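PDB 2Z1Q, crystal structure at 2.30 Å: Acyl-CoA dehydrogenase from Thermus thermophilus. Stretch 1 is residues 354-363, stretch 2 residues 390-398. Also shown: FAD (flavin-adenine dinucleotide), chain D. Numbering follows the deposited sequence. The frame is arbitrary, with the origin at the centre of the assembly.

Stretch 1 (354-363) IKVLGSEVLD
Stretch 2 (390-398) DARINRIFE

Residues 354-363 form an unbroken stretch of α-helix within a longer one, with phi between -52° and -73° and psi between -22° and -57°. Successive i to i-4 hydrogen bonds run from Gly358 N to Ile354 O (2.8 Å) through Asp363 N to Ser359 O (2.9 Å); that from Ser359 N to Lys355 O is weak at 3.3 Å. The second stretch begins in a helix that enters from earlier in the chain; Asn394 N bonds to Ala391 O (2.9 Å) and Ile396 N to Ile393 O (2.9 Å), both i to i-3, while Phe397 N bonds to Ile393 O (3.1 Å), i to i-4. The chain then opens at Phe397 (phi/psi -55°/154°) and takes a left-handed conformation at Glu398 (54°/37°).

The two segments run in opposite directions. CA-CA separations are 8.0 Å for Lys355-Glu398, 5.5 Å for Ser359-Asn394 and 6.2 Å for Asp363-Ala391, so the approach is tightest in the middle. Lys355, Ser359, Leu362 and Asp363 direct their CA-to-CB bonds toward the second stretch, and the contact buries 438 Å² in total.

Where the backbones come closest among the register pairs, Ser359 CB lies 3.8 Å from Asn394 CB and 4.0 Å from Arg395 CG. The p rotamer of Ser359 (48°) turns OG back along its own helix, where it donates to Lys355 O at 2.7 Å. A water bridges the backbones, donating to Ser359 O (2.8 Å) and Ala391 O (3.0 Å).

Lys355 follows a bent path (chi1 150°, chi2 67°, chi3 -141°, chi4 -63°) to the backbone of the second stretch. Its NZ donates to Phe397 O at 2.6 Å, placing a positive charge against a carbonyl in the nonhelical segment; its CE lies 3.2 Å from Asn394 O, and its CD packs 4.0 Å from Glu398 CB.

Toward the other end, Leu362 (t, p) sets CD2 against Ala391 CB at 3.8 Å, an apolar contact, and 3.6 Å from Asn394 ND2; Asn394 is in the m rotamer. Arg395 starts sideways, but its m, t, p chain (-69°, 151°, 63°) brings the guanidinium to Asp363 (chi1 t, chi2 95°). Arg395 NH1 and Asp363 OD1 form a salt bridge at 2.7 Å, with the carboxylate oxygen near the guanidinium plane; the included hydrogen bond is weak, at 127°.

Residues facing elsewhere in the second stretch meet the flavin: Ile393 CD1 lies 3.4 Å from FAD C8M, and Phe397 (m) approaches edge-on, CE1 3.5 Å from FAD C7.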

# COMPACT_ATOMS: atom_id res chain seq x y z
N ILE B 354 17.98 4.07 -6.43
CA ILE B 354 17.76 4.10 -4.99
C ILE B 354 16.53 4.93 -4.63
O ILE B 354 15.95 4.75 -3.56
CB ILE B 354 19.00 4.65 -4.22
CG1 ILE B 354 19.37 6.03 -4.74
CG2 ILE B 354 20.19 3.68 -4.37
CD1 ILE B 354 20.62 6.59 -4.12
N LYS B 355 16.12 5.83 -5.52
CA LYS B 355 14.93 6.65 -5.27
C LYS B 355 13.69 5.75 -5.35
O LYS B 355 12.81 5.80 -4.50
CB LYS B 355 14.87 7.80 -6.30
CG LYS B 355 13.46 8.28 -6.67
CD LYS B 355 12.76 8.93 -5.52
CE LYS B 355 11.26 8.57 -5.46
NZ LYS B 355 10.45 9.03 -6.62
N VAL B 356 13.64 4.90 -6.37
CA VAL B 356 12.54 3.96 -6.57
C VAL B 356 12.59 2.86 -5.52
O VAL B 356 11.57 2.50 -4.94
CB VAL B 356 12.61 3.30 -7.95
CG1 VAL B 356 11.43 2.35 -8.15
CG2 VAL B 356 12.63 4.37 -9.03
N LEU B 357 13.79 2.33 -5.28
CA LEU B 357 13.99 1.25 -4.31
C LEU B 357 13.60 1.70 -2.90
O LEU B 357 12.88 1.00 -2.19
CB LEU B 357 15.45 0.84 -4.30
CG LEU B 357 15.87 -0.61 -4.04
CD1 LEU B 357 17.22 -0.53 -3.34
CD2 LEU B 357 14.88 -1.39 -3.19
N GLY B 358 14.11 2.86 -2.50
CA GLY B 358 13.82 3.35 -1.17
C GLY B 358 12.35 3.54 -0.90
O GLY B 358 11.80 2.96 0.03
N SER B 359 11.71 4.36 -1.72
CA SER B 359 10.30 4.61 -1.53
C SER B 359 9.47 3.33 -1.53
O SER B 359 8.57 3.20 -0.71
CB SER B 359 9.79 5.60 -2.59
OG SER B 359 10.20 5.24 -3.90
N GLU B 360 9.78 2.37 -2.40
CA GLU B 360 8.99 1.14 -2.45
C GLU B 360 9.25 0.23 -1.27
O GLU B 360 8.35 -0.50 -0.83
CB GLU B 360 9.21 0.41 -3.78
CG GLU B 360 8.64 1.25 -4.92
CD GLU B 360 8.63 0.55 -6.27
OE1 GLU B 360 8.18 1.19 -7.24
OE2 GLU B 360 9.05 -0.63 -6.37
N VAL B 361 10.47 0.27 -0.73
CA VAL B 361 10.79 -0.53 0.44
C VAL B 361 10.03 0.09 1.64
O VAL B 361 9.36 -0.63 2.37
CB VAL B 361 12.30 -0.55 0.73
CG1 VAL B 361 12.54 -1.11 2.12
CG2 VAL B 361 13.03 -1.40 -0.32
N LEU B 362 10.12 1.41 1.81
CA LEU B 362 9.39 2.09 2.90
C LEU B 362 7.88 1.81 2.80
O LEU B 362 7.23 1.51 3.81
CB LEU B 362 9.64 3.61 2.87
CG LEU B 362 8.78 4.43 3.84
CD1 LEU B 362 9.12 4.00 5.25
CD2 LEU B 362 8.99 5.92 3.67
N ASP B 363 7.33 1.87 1.59
CA ASP B 363 5.91 1.61 1.36
C ASP B 363 5.55 0.26 1.99
O ASP B 363 4.62 0.15 2.79
CB ASP B 363 5.66 1.59 -0.16
CG ASP B 363 4.20 1.34 -0.52
OD1 ASP B 363 3.44 2.32 -0.75
OD2 ASP B 363 3.81 0.16 -0.59
N ASP B 390 2.33 9.44 5.70
CA ASP B 390 3.49 10.24 5.29
C ASP B 390 4.30 9.56 4.18
O ASP B 390 4.91 10.23 3.34
CB ASP B 390 4.44 10.48 6.48
CG ASP B 390 3.84 11.37 7.56
OD1 ASP B 390 2.72 11.90 7.37
OD2 ASP B 390 4.50 11.55 8.61
N ALA B 391 4.32 8.24 4.19
CA ALA B 391 5.11 7.50 3.21
C ALA B 391 4.62 7.59 1.78
O ALA B 391 5.41 7.70 0.84
CB ALA B 391 5.19 6.04 3.61
N ARG B 392 3.30 7.55 1.63
CA ARG B 392 2.63 7.57 0.34
C ARG B 392 3.16 8.59 -0.69
O ARG B 392 3.26 8.30 -1.88
CB ARG B 392 1.12 7.76 0.55
CG ARG B 392 0.24 6.91 -0.36
CD ARG B 392 0.81 6.96 -1.73
NE ARG B 392 0.35 5.95 -2.67
CZ ARG B 392 0.91 5.84 -3.87
NH1 ARG B 392 0.50 4.93 -4.75
NH2 ARG B 392 1.93 6.63 -4.17
N ILE B 393 3.52 9.79 -0.23
CA ILE B 393 4.00 10.83 -1.14
C ILE B 393 5.33 10.51 -1.82
O ILE B 393 5.60 10.96 -2.93
CB ILE B 393 4.12 12.19 -0.39
CG1 ILE B 393 4.28 13.34 -1.40
CG2 ILE B 393 5.29 12.16 0.58
CD1 ILE B 393 3.13 13.47 -2.39
N ASN B 394 6.16 9.70 -1.17
CA ASN B 394 7.47 9.37 -1.72
C ASN B 394 7.58 8.78 -3.11
O ASN B 394 8.53 9.09 -3.83
CB ASN B 394 8.22 8.53 -0.71
CG ASN B 394 8.50 9.32 0.54
OD1 ASN B 394 9.06 10.42 0.47
ND2 ASN B 394 8.10 8.79 1.69
N ARG B 395 6.62 7.96 -3.52
CA ARG B 395 6.63 7.36 -4.85
C ARG B 395 6.25 8.39 -5.91
O ARG B 395 6.23 8.09 -7.11
CB ARG B 395 5.68 6.17 -4.89
CG ARG B 395 6.15 4.98 -4.05
CD ARG B 395 4.96 4.15 -3.54
NE ARG B 395 4.18 3.55 -4.62
CZ ARG B 395 3.00 2.96 -4.45
NH1 ARG B 395 2.45 2.88 -3.25
NH2 ARG B 395 2.36 2.45 -5.49
N ILE B 396 5.95 9.61 -5.47
CA ILE B 396 5.58 10.69 -6.39
C ILE B 396 6.67 11.76 -6.47
O ILE B 396 7.00 12.24 -7.56
CB ILE B 396 4.25 11.31 -5.96
CG1 ILE B 396 3.18 10.23 -6.05
CG2 ILE B 396 3.88 12.50 -6.85
CD1 ILE B 396 1.85 10.66 -5.58
N PHE B 397 7.24 12.11 -5.31
CA PHE B 397 8.33 13.09 -5.17
C PHE B 397 9.55 12.75 -6.04
O PHE B 397 9.81 11.58 -6.33
CB PHE B 397 8.84 13.14 -3.72
CG PHE B 397 8.03 14.03 -2.80
CD1 PHE B 397 7.19 15.00 -3.32
CD2 PHE B 397 8.17 13.92 -1.42
CE1 PHE B 397 6.50 15.85 -2.47
CE2 PHE B 397 7.48 14.78 -0.56
CZ PHE B 397 6.65 15.75 -1.08
N GLU B 398 10.31 13.78 -6.40
CA GLU B 398 11.53 13.61 -7.19
C GLU B 398 11.26 12.82 -8.46
O GLU B 398 12.09 12.02 -8.89
CB GLU B 398 12.59 12.85 -6.37
CG GLU B 398 12.76 13.33 -4.94
CD GLU B 398 13.27 14.75 -4.85
OE1 GLU B 398 12.98 15.42 -3.83
OE2 GLU B 398 13.96 15.21 -5.79
PA FAD D . 0.09 13.66 -12.78
O1A FAD D . -0.11 13.68 -11.36
O2A FAD D . 0.04 14.97 -13.70
O5B FAD D . 0.90 12.45 -13.35
C5B FAD D . 0.06 11.30 -13.42
C4B FAD D . 1.00 10.35 -14.13
O4B FAD D . 2.35 10.54 -14.24
C3B FAD D . 0.70 8.78 -14.17
O3B FAD D . -0.32 8.48 -15.13
C2B FAD D . 2.18 8.41 -14.57
O2B FAD D . 2.34 7.18 -15.30
C1B FAD D . 2.29 9.70 -15.33
N9A FAD D . 3.26 9.95 -16.36
C8A FAD D . 3.76 11.20 -16.57
N7A FAD D . 4.58 11.19 -17.56
C5A FAD D . 4.69 9.93 -18.03
C6A FAD D . 5.42 9.33 -19.10
N6A FAD D . 6.26 10.10 -19.87
N1A FAD D . 5.27 7.99 -19.29
C2A FAD D . 4.44 7.25 -18.56
N3A FAD D . 3.75 7.80 -17.58
C4A FAD D . 3.82 9.10 -17.27
N1 FAD D . 6.66 21.07 -6.71
C2 FAD D . 7.63 22.01 -6.70
O2 FAD D . 7.96 22.52 -7.76
N3 FAD D . 8.25 22.41 -5.56
C4 FAD D . 7.93 21.90 -4.32
O4 FAD D . 8.48 22.27 -3.32
C4X FAD D . 6.86 20.88 -4.26
N5 FAD D . 6.44 20.34 -3.10
C5X FAD D . 5.42 19.44 -3.07
C6 FAD D . 4.93 18.91 -1.82
C7 FAD D . 3.85 18.02 -1.82
C7M FAD D . 3.33 17.49 -0.50
C8 FAD D . 3.24 17.61 -3.05
C8M FAD D . 2.06 16.66 -3.08
C9 FAD D . 3.70 18.11 -4.25
C9A FAD D . 4.79 19.03 -4.29
N10 FAD D . 5.22 19.55 -5.53
C10 FAD D . 6.24 20.49 -5.57
C1' FAD D . 4.52 19.08 -6.70
C2' FAD D . 5.24 17.99 -7.50
O2' FAD D . 6.45 18.49 -8.07
C3' FAD D . 4.20 17.65 -8.52
O3' FAD D . 3.05 17.13 -7.80
C4' FAD D . 4.59 16.59 -9.51
O4' FAD D . 5.71 16.95 -10.33
C5' FAD D . 3.32 16.43 -10.27
O5' FAD D . 3.34 15.48 -11.21
P FAD D . 1.77 15.44 -11.53
O1P FAD D . 1.06 15.25 -10.23
O2P FAD D . 1.28 16.84 -12.21
O3P FAD D . 1.63 14.14 -12.50
O HOH W 1 7.32 5.54 0.07